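Local atomic coordinates of uncharacterized protein (Treponema denticola ATCC 35404, PDB entry 6R9N), a protein that probably senses oxygen and iron(II) for bacterial chemotaxis, using a metallo-β-lactamase-type domain whose di-iron centre stabilises a peroxo species. Residues A[197-203]-A[244-250]. Numbering follows the deposited sequence.
Sequences VRYMASN and LKCGTDY
N203 ND2 donates to L244 O (2.6 Å), and G247 N donates to V197 O (2.7 Å) at the C-terminal end of helix 185-199. T248 N reaches A201 O at 2.8 Å, just past that end, where M200 leaves helical phi/psi (-74/139). D249 OD2 accepts from N203 N (3.0 Å), in the first turn of helix 203-215, and from C246 N (3.1 Å) in its own loop; S202 (chi1 p) is the N-cap, its OG bonded to I205 N. Residues 248-249 are 3-10, with D249 N on C246 O (3.2 Å). Nearest CA pairs are V197-C246, A201-G247 and N203-K245. A CB on G247 (phi/psi 68/-122) would clash with M200 O and A201 O. Around this seam V197 CG2 packs on L244 CD1 (3.8 Å) and M200 CB on C246 SG (3.8 Å), while R198 bridges to D126 of the second subunit. The M200 side chain lies about 8 Å from bound peroxide and packs on F195 of its pocket. The example illustrates a principle: a later loop can pin a helix-helix junction through hydrogen bonds that each use a backbone group.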
ATOM      1  N   VAL A 197      -5.809  -1.140 -15.663  1.00 26.70           N
ATOM      2  CA  VAL A 197      -6.026  -2.557 -15.940  1.00 25.77           C
ATOM      3  C   VAL A 197      -5.354  -3.422 -14.879  1.00 26.61           C
ATOM      4  O   VAL A 197      -5.905  -4.445 -14.453  1.00 27.59           O
ATOM      5  CB  VAL A 197      -5.520  -2.914 -17.353  1.00 28.31           C
ATOM      6  CG1 VAL A 197      -5.318  -4.427 -17.487  1.00 27.73           C
ATOM      7  CG2 VAL A 197      -6.479  -2.400 -18.408  1.00 29.33           C
ATOM      8  N   ARG A 198      -4.156  -3.026 -14.428  1.00 28.20           N
ATOM      9  CA  ARG A 198      -3.368  -3.888 -13.550  1.00 27.70           C
ATOM     10  C   ARG A 198      -3.579  -3.608 -12.067  1.00 26.75           C
ATOM     11  O   ARG A 198      -3.551  -4.550 -11.266  1.00 26.07           O
ATOM     12  CB  ARG A 198      -1.879  -3.769 -13.892  1.00 25.90           C
ATOM     13  CG  ARG A 198      -0.936  -4.613 -13.001  1.00 30.10           C
ATOM     14  CD  ARG A 198      -1.169  -6.159 -13.117  1.00 30.67           C
ATOM     15  NE  ARG A 198      -0.267  -6.874 -12.205  1.00 28.07           N
ATOM     16  CZ  ARG A 198      -0.536  -7.091 -10.916  1.00 29.43           C
ATOM     17  NH1 ARG A 198      -1.695  -6.675 -10.393  1.00 23.08           N
ATOM     18  NH2 ARG A 198       0.345  -7.718 -10.150  1.00 20.95           N
ATOM     19  N   TYR A 199      -3.814  -2.354 -11.672  1.00 26.18           N
ATOM     20  CA  TYR A 199      -3.881  -1.993 -10.253  1.00 24.42           C
ATOM     21  C   TYR A 199      -5.300  -1.931  -9.682  1.00 22.71           C
ATOM     22  O   TYR A 199      -5.472  -2.124  -8.478  1.00 23.31           O
ATOM     23  CB  TYR A 199      -3.206  -0.634 -10.003  1.00 24.26           C
ATOM     24  CG  TYR A 199      -1.703  -0.560 -10.194  1.00 25.88           C
ATOM     25  CD1 TYR A 199      -1.124  -0.704 -11.454  1.00 24.78           C
ATOM     26  CD2 TYR A 199      -0.862  -0.291  -9.113  1.00 24.14           C
ATOM     27  CE1 TYR A 199       0.261  -0.605 -11.629  1.00 22.31           C
ATOM     28  CE2 TYR A 199       0.514  -0.186  -9.271  1.00 22.26           C
ATOM     29  CZ  TYR A 199       1.068  -0.342 -10.532  1.00 24.22           C
ATOM     30  OH  TYR A 199       2.432  -0.224 -10.687  1.00 22.20           O
ATOM     31  N   MET A 200      -6.321  -1.628 -10.476  1.00 24.02           N
ATOM     32  CA  MET A 200      -7.694  -1.737  -9.975  1.00 22.24           C
ATOM     33  C   MET A 200      -8.117  -3.208  -9.860  1.00 24.14           C
ATOM     34  O   MET A 200      -7.861  -4.010 -10.762  1.00 25.52           O
ATOM     35  CB  MET A 200      -8.656  -0.992 -10.903  1.00 24.29           C
ATOM     36  CG  MET A 200      -8.231   0.446 -11.255  1.00 24.97           C
ATOM     37  SD  MET A 200      -8.419   1.575  -9.828  1.00 29.05           S
ATOM     38  CE  MET A 200      -6.829   2.390  -9.775  1.00 26.64           C
ATOM     39  N   ALA A 201      -8.824  -3.554  -8.766  1.00 24.59           N
ATOM     40  CA  ALA A 201      -8.973  -4.966  -8.393  1.00 26.64           C
ATOM     41  C   ALA A 201      -9.923  -5.744  -9.301  1.00 29.81           C
ATOM     42  O   ALA A 201      -9.707  -6.945  -9.511  1.00 26.63           O
ATOM     43  CB  ALA A 201      -9.451  -5.122  -6.950  1.00 24.84           C
ATOM     44  N   SER A 202     -10.979  -5.105  -9.819  1.00 28.92           N
ATOM     45  CA  SER A 202     -12.001  -5.810 -10.597  1.00 29.85           C
ATOM     46  C   SER A 202     -12.988  -4.812 -11.196  1.00 32.08           C
ATOM     47  O   SER A 202     -13.184  -3.707 -10.677  1.00 24.98           O
ATOM     48  CB  SER A 202     -12.765  -6.819  -9.730  1.00 30.04           C
ATOM     49  OG  SER A 202     -13.544  -6.131  -8.748  1.00 29.73           O
ATOM     50  N   ASN A 203     -13.655  -5.246 -12.267  1.00 30.06           N
ATOM     51  CA  ASN A 203     -14.739  -4.433 -12.810  1.00 31.34           C
ATOM     52  C   ASN A 203     -15.882  -4.287 -11.813  1.00 31.16           C
ATOM     53  O   ASN A 203     -16.581  -3.264 -11.814  1.00 29.19           O
ATOM     54  CB  ASN A 203     -15.250  -5.034 -14.115  1.00 32.24           C
ATOM     55  CG  ASN A 203     -16.309  -4.181 -14.763  1.00 33.78           C
ATOM     56  OD1 ASN A 203     -17.503  -4.457 -14.645  1.00 35.00           O
ATOM     57  ND2 ASN A 203     -15.880  -3.116 -15.433  1.00 34.17           N
ATOM     58  N   LEU A 244     -14.301  -1.058 -17.720  1.00 34.34           N
ATOM     59  CA  LEU A 244     -12.951  -1.607 -17.777  1.00 33.26           C
ATOM     60  C   LEU A 244     -12.875  -2.945 -17.069  1.00 33.32           C
ATOM     61  O   LEU A 244     -13.339  -3.086 -15.933  1.00 32.09           O
ATOM     62  CB  LEU A 244     -11.946  -0.648 -17.142  1.00 34.92           C
ATOM     63  CG  LEU A 244     -10.460  -0.999 -17.276  1.00 32.57           C
ATOM     64  CD1 LEU A 244      -9.970  -0.816 -18.703  1.00 29.78           C
ATOM     65  CD2 LEU A 244      -9.624  -0.130 -16.325  1.00 29.07           C
ATOM     66  N   LYS A 245     -12.291  -3.930 -17.739  1.00 34.28           N
ATOM     67  CA  LYS A 245     -11.927  -5.172 -17.080  1.00 33.25           C
ATOM     68  C   LYS A 245     -10.517  -5.015 -16.539  1.00 34.88           C
ATOM     69  O   LYS A 245      -9.659  -4.441 -17.218  1.00 31.94           O
ATOM     70  CB  LYS A 245     -12.002  -6.358 -18.039  1.00 35.67           C
ATOM     71  CG  LYS A 245     -13.431  -6.847 -18.327  1.00 41.59           C
ATOM     72  CD  LYS A 245     -13.478  -7.851 -19.486  1.00 50.92           C
ATOM     73  CE  LYS A 245     -14.502  -7.444 -20.550  1.00 53.73           C
ATOM     74  NZ  LYS A 245     -15.886  -7.923 -20.258  1.00 56.97           N
ATOM     75  N   CYS A 246     -10.316  -5.390 -15.273  1.00 32.72           N
ATOM     76  CA  CYS A 246      -9.070  -5.022 -14.623  1.00 29.14           C
ATOM     77  C   CYS A 246      -8.796  -5.976 -13.475  1.00 32.69           C
ATOM     78  O   CYS A 246      -9.727  -6.530 -12.887  1.00 30.77           O
ATOM     79  CB  CYS A 246      -9.103  -3.598 -14.169  1.00 25.96           C
ATOM     80  SG  CYS A 246     -10.495  -3.446 -13.104  1.00 29.88           S
ATOM     81  N   GLY A 247      -7.506  -6.136 -13.143  1.00 29.27           N
ATOM     82  CA  GLY A 247      -7.104  -6.825 -11.931  1.00 28.05           C
ATOM     83  C   GLY A 247      -7.412  -8.307 -11.971  1.00 32.67           C
ATOM     84  O   GLY A 247      -6.984  -9.037 -12.873  1.00 28.40           O
ATOM     85  N   THR A 248      -8.202  -8.757 -11.005  1.00 29.25           N
ATOM     86  CA  THR A 248      -8.513 -10.171 -10.908  1.00 31.39           C
ATOM     87  C   THR A 248      -9.435 -10.655 -12.029  1.00 32.84           C
ATOM     88  O   THR A 248      -9.643 -11.864 -12.159  1.00 32.91           O
ATOM     89  CB  THR A 248      -9.078 -10.434  -9.512  1.00 29.36           C
ATOM     90  OG1 THR A 248      -8.853 -11.797  -9.158  1.00 45.80           O
ATOM     91  CG2 THR A 248     -10.541 -10.127  -9.456  1.00 25.71           C
ATOM     92  N   ASP A 249      -9.996  -9.748 -12.836  1.00 31.50           N
ATOM     93  CA  ASP A 249     -10.645 -10.155 -14.076  1.00 30.56           C
ATOM     94  C   ASP A 249      -9.675 -10.872 -15.008  1.00 32.44           C
ATOM     95  O   ASP A 249     -10.115 -11.599 -15.899  1.00 33.43           O
ATOM     96  CB  ASP A 249     -11.243  -8.952 -14.808  1.00 29.21           C
ATOM     97  CG  ASP A 249     -12.355  -8.276 -14.021  1.00 32.62           C
ATOM     98  OD1 ASP A 249     -12.883  -8.887 -13.059  1.00 31.74           O
ATOM     99  OD2 ASP A 249     -12.704  -7.124 -14.371  1.00 30.13           O
ATOM    100  N   TYR A 250      -8.376 -10.621 -14.878  1.00 31.31           N
ATOM    101  CA  TYR A 250      -7.382 -11.316 -15.685  1.00 36.37           C
ATOM    102  C   TYR A 250      -6.569 -12.236 -14.790  1.00 35.09           C
ATOM    103  O   TYR A 250      -5.333 -12.193 -14.799  1.00 36.33           O
ATOM    104  CB  TYR A 250      -6.474 -10.320 -16.403  1.00 35.21           C
ATOM    105  CG  TYR A 250      -7.204  -9.489 -17.442  1.00 41.86           C
ATOM    106  CD1 TYR A 250      -7.498  -8.152 -17.211  1.00 36.39           C
ATOM    107  CD2 TYR A 250      -7.620 -10.055 -18.647  1.00 45.22           C
ATOM    108  CE1 TYR A 250      -8.174  -7.390 -18.155  1.00 40.86           C
ATOM    109  CE2 TYR A 250      -8.304  -9.304 -19.598  1.00 45.27           C
ATOM    110  CZ  TYR A 250      -8.575  -7.972 -19.346  1.00 46.39           C
ATOM    111  OH  TYR A 250      -9.246  -7.229 -20.289  1.00 45.00           O
TER